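PDB 3I0U: phosphothreonine lyase ospF from Shigella flexneri, which is a secreted type III effector that probably removes phosphate from phosphothreonine in host MAP kinases by beta-elimination, an irreversible lyase reaction. Local coordinates for residues Glu89-Ala94 and Trp112-Met117; Phe95-Gly100 and Leu165-Ala170. All coordinates share one frame; numbering follows the deposited sequence.

Interaction 1 (Glu89-Ala94 and Trp112-Met117); sequences EQVPLA and WKITDM
Val-91, in the first turn of its helix, meets Met-117 with one methyl branch, CG1, which lies 4.0 Å from both CG and SD of the methionine, so the contact falls on the middle of the methionine chain. The two side chains cross at about a right angle. Met-117 is bent at both chi2 and chi3, which folds SD back toward Val-91. Val-91 CG1, anti to the backbone N with chi1 at 175°, also looks toward Ile-114. That residue has an extended side chain and brings its terminal CD1 to 4.4 Å from the valine methyl, a looser approach. At the margin, Pro-92 CD rests 4.4 Å from Met-117 CG, so methionine CG is bordered by two successive residues of the helix. All of this is apolar; the polar backbone of Met-117 is served elsewhere, its N bonding to the hydroxyl of Tyr-39. Gln-90 is the N-cap of helix 91-102, which here begins beside the end of strand 111-115, a strand flanked in the antiparallel sheet by strands 63-68 and 132-137, while helix 39-44 packs against Pro-92 and Ile-114 through Tyr-39.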
ATOM      1  N   GLU A  89     -15.524  -9.521  -7.629  1.00 69.94           N
ATOM      2  CA  GLU A  89     -15.270 -10.068  -8.974  1.00 70.13           C
ATOM      3  C   GLU A  89     -14.244  -9.320  -9.808  1.00 70.39           C
ATOM      4  O   GLU A  89     -13.807  -9.832 -10.845  1.00 70.41           O
ATOM      5  CB  GLU A  89     -16.581 -10.185  -9.758  1.00 70.16           C
ATOM      6  CG  GLU A  89     -17.590 -11.160  -9.146  1.00 71.13           C
ATOM      7  CD  GLU A  89     -18.166 -10.665  -7.818  1.00 71.98           C
ATOM      8  OE1 GLU A  89     -18.135  -9.433  -7.565  1.00 74.20           O
ATOM      9  OE2 GLU A  89     -18.625 -11.488  -7.015  1.00 67.33           O
ATOM     10  N   GLN A  90     -13.860  -8.118  -9.355  1.00 70.29           N
ATOM     11  CA  GLN A  90     -12.917  -7.274 -10.080  1.00 70.48           C
ATOM     12  C   GLN A  90     -11.524  -7.295  -9.447  1.00 70.47           C
ATOM     13  O   GLN A  90     -10.620  -6.557  -9.863  1.00 70.00           O
ATOM     14  CB  GLN A  90     -13.449  -5.844 -10.195  1.00 70.57           C
ATOM     15  CG  GLN A  90     -14.681  -5.752 -11.044  1.00 70.83           C
ATOM     16  CD  GLN A  90     -15.132  -4.338 -11.304  1.00 70.93           C
ATOM     17  OE1 GLN A  90     -14.320  -3.438 -11.560  1.00 71.86           O
ATOM     18  NE2 GLN A  90     -16.440  -4.139 -11.299  1.00 68.78           N
ATOM     19  N   VAL A  91     -11.357  -8.163  -8.455  1.00 70.21           N
ATOM     20  CA  VAL A  91     -10.076  -8.320  -7.800  1.00 70.74           C
ATOM     21  C   VAL A  91      -8.861  -8.755  -8.670  1.00 70.70           C
ATOM     22  O   VAL A  91      -7.845  -8.049  -8.670  1.00 71.12           O
ATOM     23  CB  VAL A  91     -10.222  -9.089  -6.468  1.00 70.74           C
ATOM     24  CG1 VAL A  91      -8.899  -9.345  -5.861  1.00 70.72           C
ATOM     25  CG2 VAL A  91     -11.044  -8.274  -5.498  1.00 71.51           C
ATOM     26  N   PRO A  92      -8.943  -9.895  -9.386  1.00 70.45           N
ATOM     27  CA  PRO A  92      -7.818 -10.216 -10.267  1.00 70.57           C
ATOM     28  C   PRO A  92      -7.502  -9.154 -11.302  1.00 70.91           C
ATOM     29  O   PRO A  92      -6.314  -8.860 -11.532  1.00 71.42           O
ATOM     30  CB  PRO A  92      -8.287 -11.511 -10.952  1.00 70.65           C
ATOM     31  CG  PRO A  92      -9.173 -12.119  -9.954  1.00 69.53           C
ATOM     32  CD  PRO A  92      -9.953 -10.974  -9.432  1.00 69.83           C
ATOM     33  N   LEU A  93      -8.554  -8.574 -11.887  1.00 70.91           N
ATOM     34  CA  LEU A  93      -8.392  -7.477 -12.835  1.00 71.21           C
ATOM     35  C   LEU A  93      -7.631  -6.325 -12.221  1.00 70.97           C
ATOM     36  O   LEU A  93      -6.674  -5.865 -12.810  1.00 72.17           O
ATOM     37  CB  LEU A  93      -9.736  -6.974 -13.338  1.00 71.03           C
ATOM     38  CG  LEU A  93      -9.679  -6.127 -14.582  1.00 71.38           C
ATOM     39  CD1 LEU A  93      -9.212  -6.996 -15.788  1.00 73.12           C
ATOM     40  CD2 LEU A  93     -11.097  -5.660 -14.725  1.00 71.88           C
ATOM     41  N   ALA A  94      -8.050  -5.911 -11.027  1.00 70.23           N
ATOM     42  CA  ALA A  94      -7.438  -4.824 -10.316  1.00 70.17           C
ATOM     43  C   ALA A  94      -5.995  -5.107  -9.967  1.00 70.50           C
ATOM     44  O   ALA A  94      -5.211  -4.217  -9.913  1.00 70.66           O
ATOM     45  CB  ALA A  94      -8.223  -4.524  -9.061  1.00 69.76           C
ATOM     46  N   TRP A 112       3.716  -6.061   0.818  1.00 71.67           N
ATOM     47  CA  TRP A 112       2.268  -6.057   0.671  1.00 71.37           C
ATOM     48  C   TRP A 112       1.735  -7.463   0.664  1.00 71.85           C
ATOM     49  O   TRP A 112       2.507  -8.441   0.595  1.00 72.15           O
ATOM     50  CB  TRP A 112       1.796  -5.274  -0.547  1.00 71.53           C
ATOM     51  CG  TRP A 112       2.562  -5.510  -1.835  1.00 71.81           C
ATOM     52  CD1 TRP A 112       3.692  -4.878  -2.237  1.00 71.39           C
ATOM     53  CD2 TRP A 112       2.228  -6.431  -2.886  1.00 72.91           C
ATOM     54  NE1 TRP A 112       4.108  -5.358  -3.452  1.00 71.64           N
ATOM     55  CE2 TRP A 112       3.216  -6.289  -3.897  1.00 72.75           C
ATOM     56  CE3 TRP A 112       1.189  -7.362  -3.078  1.00 71.71           C
ATOM     57  CZ2 TRP A 112       3.218  -7.067  -5.077  1.00 71.58           C
ATOM     58  CZ3 TRP A 112       1.188  -8.122  -4.244  1.00 70.97           C
ATOM     59  CH2 TRP A 112       2.205  -7.980  -5.222  1.00 71.39           C
ATOM     60  N   LYS A 113       0.418  -7.584   0.770  1.00 71.89           N
ATOM     61  CA  LYS A 113      -0.240  -8.884   0.527  1.00 70.89           C
ATOM     62  C   LYS A 113      -1.568  -8.694  -0.221  1.00 71.19           C
ATOM     63  O   LYS A 113      -2.126  -7.603  -0.287  1.00 70.43           O
ATOM     64  CB  LYS A 113      -0.436  -9.683   1.822  1.00 70.46           C
ATOM     65  CG  LYS A 113      -1.530  -9.105   2.686  1.00 69.88           C
ATOM     66  CD  LYS A 113      -1.411  -9.522   4.169  1.00 67.09           C
ATOM     67  CE  LYS A 113      -2.723  -9.082   4.804  1.00 64.28           C
ATOM     68  NZ  LYS A 113      -2.926  -9.768   6.084  1.00 68.11           N
ATOM     69  N   ILE A 114      -2.059  -9.780  -0.790  1.00 71.82           N
ATOM     70  CA  ILE A 114      -3.337  -9.775  -1.473  1.00 71.86           C
ATOM     71  C   ILE A 114      -4.086 -11.075  -1.204  1.00 71.90           C
ATOM     72  O   ILE A 114      -3.489 -12.164  -1.209  1.00 72.73           O
ATOM     73  CB  ILE A 114      -3.190  -9.473  -2.987  1.00 71.95           C
ATOM     74  CG1 ILE A 114      -4.576  -9.366  -3.655  1.00 72.70           C
ATOM     75  CG2 ILE A 114      -2.298 -10.517  -3.669  1.00 72.13           C
ATOM     76  CD1 ILE A 114      -4.570  -8.973  -5.098  1.00 71.30           C
ATOM     77  N   THR A 115      -5.374 -10.948  -0.905  1.00 71.77           N
ATOM     78  CA  THR A 115      -6.292 -12.083  -0.756  1.00 71.56           C
ATOM     79  C   THR A 115      -6.238 -12.976  -1.970  1.00 71.43           C
ATOM     80  O   THR A 115      -6.214 -12.489  -3.093  1.00 71.88           O
ATOM     81  CB  THR A 115      -7.715 -11.559  -0.561  1.00 71.10           C
ATOM     82  OG1 THR A 115      -7.694 -10.652   0.537  1.00 73.76           O
ATOM     83  CG2 THR A 115      -8.660 -12.621  -0.211  1.00 71.62           C
ATOM     84  N   ASP A 116      -6.174 -14.278  -1.713  1.00 71.69           N
ATOM     85  CA  ASP A 116      -6.242 -15.344  -2.698  1.00 71.57           C
ATOM     86  C   ASP A 116      -7.722 -15.710  -2.860  1.00 71.80           C
ATOM     87  O   ASP A 116      -8.241 -16.609  -2.167  1.00 72.04           O
ATOM     88  CB  ASP A 116      -5.367 -16.519  -2.204  1.00 71.30           C
ATOM     89  CG  ASP A 116      -5.344 -17.748  -3.152  1.00 71.93           C
ATOM     90  OD1 ASP A 116      -4.569 -18.687  -2.814  1.00 72.02           O
ATOM     91  OD2 ASP A 116      -6.072 -17.816  -4.185  1.00 71.54           O
ATOM     92  N   MET A 117      -8.378 -15.034  -3.811  1.00 72.08           N
ATOM     93  CA  MET A 117      -9.788 -15.259  -4.205  1.00 72.65           C
ATOM     94  C   MET A 117     -10.310 -16.691  -4.298  1.00 72.85           C
ATOM     95  O   MET A 117     -11.519 -16.865  -4.339  1.00 73.54           O
ATOM     96  CB  MET A 117     -10.093 -14.598  -5.546  1.00 73.20           C
ATOM     97  CG  MET A 117     -10.180 -13.098  -5.550  1.00 74.22           C
ATOM     98  SD  MET A 117     -10.348 -12.450  -3.862  1.00 81.08           S
ATOM     99  CE  MET A 117     -12.121 -12.343  -3.636  1.00 75.31           C
TER

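Interaction 2 (Phe95-Gly100 and Leu165-Ala170); sequences FQILSG and LRSKIA
A single methyl group carries nearly the whole of this contact: CD1 of Ile-97 is the atom that meets both partners, Ser-167 and Ile-169, which stand two residues apart in a turn. It lies 3.6 Å from Ser-167 CB and 3.7 Å from Ser-167 OG, so the serine offers its CB-OG bond alongside the methyl as a packing surface. The hydroxyl is hydrogen-bonded to the carbonyl O of Asn-163, one turn back along the chain. Ile-97 reaches across because its chain runs out extended beyond CG1 (chi2 162°). Helix 147-166 ends here in a Schellman motif, in which Lys-168, with positive phi, is the C-prime residue: its N bonds to Leu-165 O and Ile-169 N to Leu-164 O. The chain reversal leaves Ser-167 and Ile-169 both directed at helix 91-102. Ile-169 is the more compact of the two isoleucines, its chi2 of -61° bending CD1 back, and the tip of Ile-97 meets the side of the Ile-169 CG1-CD1 bond, with 3.8 Å between Ile-97 CD1 and Ile-169 CD1. Leu-164, from the last full turn of helix 147-166, touches both isoleucines and extends the apolar patch, while Ser-167 forms its solvent-facing side. Beyond the turn, Ala-170 pairs through its backbone with Ala-87, and Ile-169 O accepts a hydrogen bond from Tyr-186 OH.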
ATOM      1  N   PHE A  95      -5.660  -6.361  -9.706  1.00 70.79           N
ATOM      2  CA  PHE A  95      -4.290  -6.720  -9.488  1.00 70.85           C
ATOM      3  C   PHE A  95      -3.500  -6.507 -10.766  1.00 70.93           C
ATOM      4  O   PHE A  95      -2.408  -5.997 -10.728  1.00 71.17           O
ATOM      5  CB  PHE A  95      -4.151  -8.165  -8.987  1.00 70.44           C
ATOM      6  CG  PHE A  95      -2.733  -8.655  -8.995  1.00 70.73           C
ATOM      7  CD1 PHE A  95      -1.866  -8.282  -7.978  1.00 72.57           C
ATOM      8  CD2 PHE A  95      -2.244  -9.444 -10.048  1.00 70.07           C
ATOM      9  CE1 PHE A  95      -0.540  -8.703  -7.995  1.00 71.85           C
ATOM     10  CE2 PHE A  95      -0.934  -9.861 -10.104  1.00 68.59           C
ATOM     11  CZ  PHE A  95      -0.077  -9.522  -9.096  1.00 71.15           C
ATOM     12  N   GLN A  96      -4.046  -6.911 -11.901  1.00 71.49           N
ATOM     13  CA  GLN A  96      -3.311  -6.771 -13.158  1.00 72.17           C
ATOM     14  C   GLN A  96      -3.062  -5.315 -13.473  1.00 71.38           C
ATOM     15  O   GLN A  96      -1.963  -4.942 -13.894  1.00 72.32           O
ATOM     16  CB  GLN A  96      -4.043  -7.468 -14.314  1.00 71.51           C
ATOM     17  CG  GLN A  96      -3.557  -7.061 -15.713  1.00 72.91           C
ATOM     18  CD  GLN A  96      -3.970  -8.067 -16.789  1.00 75.12           C
ATOM     19  OE1 GLN A  96      -5.172  -8.202 -17.135  1.00 74.58           O
ATOM     20  NE2 GLN A  96      -2.969  -8.816 -17.319  1.00 76.58           N
ATOM     21  N   ILE A  97      -4.069  -4.503 -13.207  1.00 70.60           N
ATOM     22  CA  ILE A  97      -3.947  -3.081 -13.353  1.00 70.38           C
ATOM     23  C   ILE A  97      -2.903  -2.461 -12.401  1.00 70.40           C
ATOM     24  O   ILE A  97      -2.134  -1.578 -12.804  1.00 71.09           O
ATOM     25  CB  ILE A  97      -5.338  -2.435 -13.213  1.00 70.70           C
ATOM     26  CG1 ILE A  97      -6.148  -2.719 -14.489  1.00 69.04           C
ATOM     27  CG2 ILE A  97      -5.258  -0.898 -12.816  1.00 67.81           C
ATOM     28  CD1 ILE A  97      -7.566  -2.521 -14.284  1.00 67.13           C
ATOM     29  N   LEU A  98      -2.850  -2.955 -11.179  1.00 70.18           N
ATOM     30  CA  LEU A  98      -1.943  -2.434 -10.167  1.00 70.50           C
ATOM     31  C   LEU A  98      -0.553  -3.100 -10.077  1.00 71.01           C
ATOM     32  O   LEU A  98       0.336  -2.565  -9.406  1.00 71.21           O
ATOM     33  CB  LEU A  98      -2.610  -2.418  -8.788  1.00 70.19           C
ATOM     34  CG  LEU A  98      -3.844  -1.500  -8.683  1.00 69.98           C
ATOM     35  CD1 LEU A  98      -4.388  -1.450  -7.289  1.00 69.20           C
ATOM     36  CD2 LEU A  98      -3.555  -0.090  -9.177  1.00 70.98           C
ATOM     37  N   SER A  99      -0.336  -4.206 -10.792  1.00 70.95           N
ATOM     38  CA  SER A  99       0.882  -4.981 -10.542  1.00 71.37           C
ATOM     39  C   SER A  99       2.128  -4.196 -10.935  1.00 70.81           C
ATOM     40  O   SER A  99       3.139  -4.277 -10.250  1.00 70.96           O
ATOM     41  CB  SER A  99       0.867  -6.378 -11.196  1.00 70.79           C
ATOM     42  OG  SER A  99       0.424  -6.304 -12.553  1.00 73.99           O
ATOM     43  N   GLY A 100       2.036  -3.438 -12.015  1.00 70.07           N
ATOM     44  CA  GLY A 100       3.153  -2.633 -12.469  1.00 70.91           C
ATOM     45  C   GLY A 100       3.641  -1.642 -11.430  1.00 70.96           C
ATOM     46  O   GLY A 100       4.832  -1.379 -11.376  1.00 71.08           O
ATOM     47  N   LEU A 165      -9.455   4.219 -10.956  1.00 70.04           N
ATOM     48  CA  LEU A 165     -10.587   5.041 -11.397  1.00 69.73           C
ATOM     49  C   LEU A 165     -10.679   5.100 -12.922  1.00 69.51           C
ATOM     50  O   LEU A 165     -11.757   5.066 -13.508  1.00 69.73           O
ATOM     51  CB  LEU A 165     -10.543   6.438 -10.742  1.00 69.95           C
ATOM     52  CG  LEU A 165     -11.569   7.509 -11.163  1.00 70.52           C
ATOM     53  CD1 LEU A 165     -12.989   7.022 -10.783  1.00 71.02           C
ATOM     54  CD2 LEU A 165     -11.266   8.895 -10.567  1.00 68.87           C
ATOM     55  N   ARG A 166      -9.541   5.121 -13.580  1.00 69.29           N
ATOM     56  CA  ARG A 166      -9.581   5.356 -14.984  1.00 69.97           C
ATOM     57  C   ARG A 166      -9.777   4.101 -15.788  1.00 69.71           C
ATOM     58  O   ARG A 166     -10.168   4.124 -16.930  1.00 69.82           O
ATOM     59  CB  ARG A 166      -8.433   6.271 -15.400  1.00 70.29           C
ATOM     60  CG  ARG A 166      -8.646   7.714 -14.708  1.00 71.52           C
ATOM     61  CD  ARG A 166      -7.455   8.668 -14.765  1.00 71.91           C
ATOM     62  NE  ARG A 166      -6.183   7.991 -14.469  1.00 75.67           N
ATOM     63  CZ  ARG A 166      -5.106   7.930 -15.278  1.00 76.12           C
ATOM     64  NH1 ARG A 166      -5.093   8.554 -16.470  1.00 72.53           N
ATOM     65  NH2 ARG A 166      -4.015   7.249 -14.862  1.00 75.23           N
ATOM     66  N   SER A 167      -9.580   2.968 -15.156  1.00 70.20           N
ATOM     67  CA  SER A 167     -10.072   1.719 -15.733  1.00 70.42           C
ATOM     68  C   SER A 167     -11.483   1.376 -15.236  1.00 70.61           C
ATOM     69  O   SER A 167     -11.988   0.295 -15.524  1.00 70.93           O
ATOM     70  CB  SER A 167      -9.126   0.563 -15.453  1.00 70.74           C
ATOM     71  OG  SER A 167      -7.760   0.911 -15.725  1.00 72.28           O
ATOM     72  N   LYS A 168     -12.122   2.321 -14.534  1.00 70.65           N
ATOM     73  CA  LYS A 168     -13.513   2.224 -14.035  1.00 70.10           C
ATOM     74  C   LYS A 168     -13.779   0.988 -13.191  1.00 69.78           C
ATOM     75  O   LYS A 168     -14.773   0.377 -13.309  1.00 69.54           O
ATOM     76  CB  LYS A 168     -14.531   2.426 -15.158  1.00 69.72           C
ATOM     77  CG  LYS A 168     -14.697   3.899 -15.496  1.00 70.40           C
ATOM     78  CD  LYS A 168     -15.632   4.261 -16.636  1.00 70.02           C
ATOM     79  CE  LYS A 168     -15.172   5.637 -17.215  1.00 72.03           C
ATOM     80  NZ  LYS A 168     -15.842   6.096 -18.492  1.00 71.72           N
ATOM     81  N   ILE A 169     -12.824   0.644 -12.353  1.00 69.89           N
ATOM     82  CA  ILE A 169     -12.911  -0.427 -11.401  1.00 70.20           C
ATOM     83  C   ILE A 169     -13.889  -0.112 -10.266  1.00 70.58           C
ATOM     84  O   ILE A 169     -13.896   0.997  -9.743  1.00 71.18           O
ATOM     85  CB  ILE A 169     -11.507  -0.685 -10.817  1.00 69.97           C
ATOM     86  CG1 ILE A 169     -10.549  -1.163 -11.918  1.00 70.46           C
ATOM     87  CG2 ILE A 169     -11.553  -1.648  -9.628  1.00 69.28           C
ATOM     88  CD1 ILE A 169     -10.934  -2.488 -12.629  1.00 71.54           C
ATOM     89  N   ALA A 170     -14.714  -1.087  -9.883  1.00 70.50           N
ATOM     90  CA  ALA A 170     -15.681  -0.900  -8.813  1.00 69.91           C
ATOM     91  C   ALA A 170     -14.968  -1.022  -7.477  1.00 70.77           C
ATOM     92  O   ALA A 170     -14.220  -2.003  -7.253  1.00 71.31           O
ATOM     93  CB  ALA A 170     -16.745  -1.905  -8.893  1.00 68.66           C
TER

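Both interactions draw on helix 91-102, but on different sides of it: interaction 1 sets its first turn against the end of strand 111-115, whereas interaction 2 sets the following turns against the turn that follows helix 147-166. Both are partly buried and lack hydrogen bonds between their segments. Interaction 1 lies deeper, its partners being sulfur and a buried strand isoleucine; interaction 2, nearer the surface, sets the partly exposed Ile-97 against an exposed serine and the buried Ile-169. A polar tie joins them: Gln-90 OE1, 2.9 Å from Ala-170 N, probably accepts its hydrogen bond. Leu-93 CD2 also packs on Ile-169 CD1 at 3.8 Å, and Phe-95 lies against Trp-112 on the sheet side of the helix.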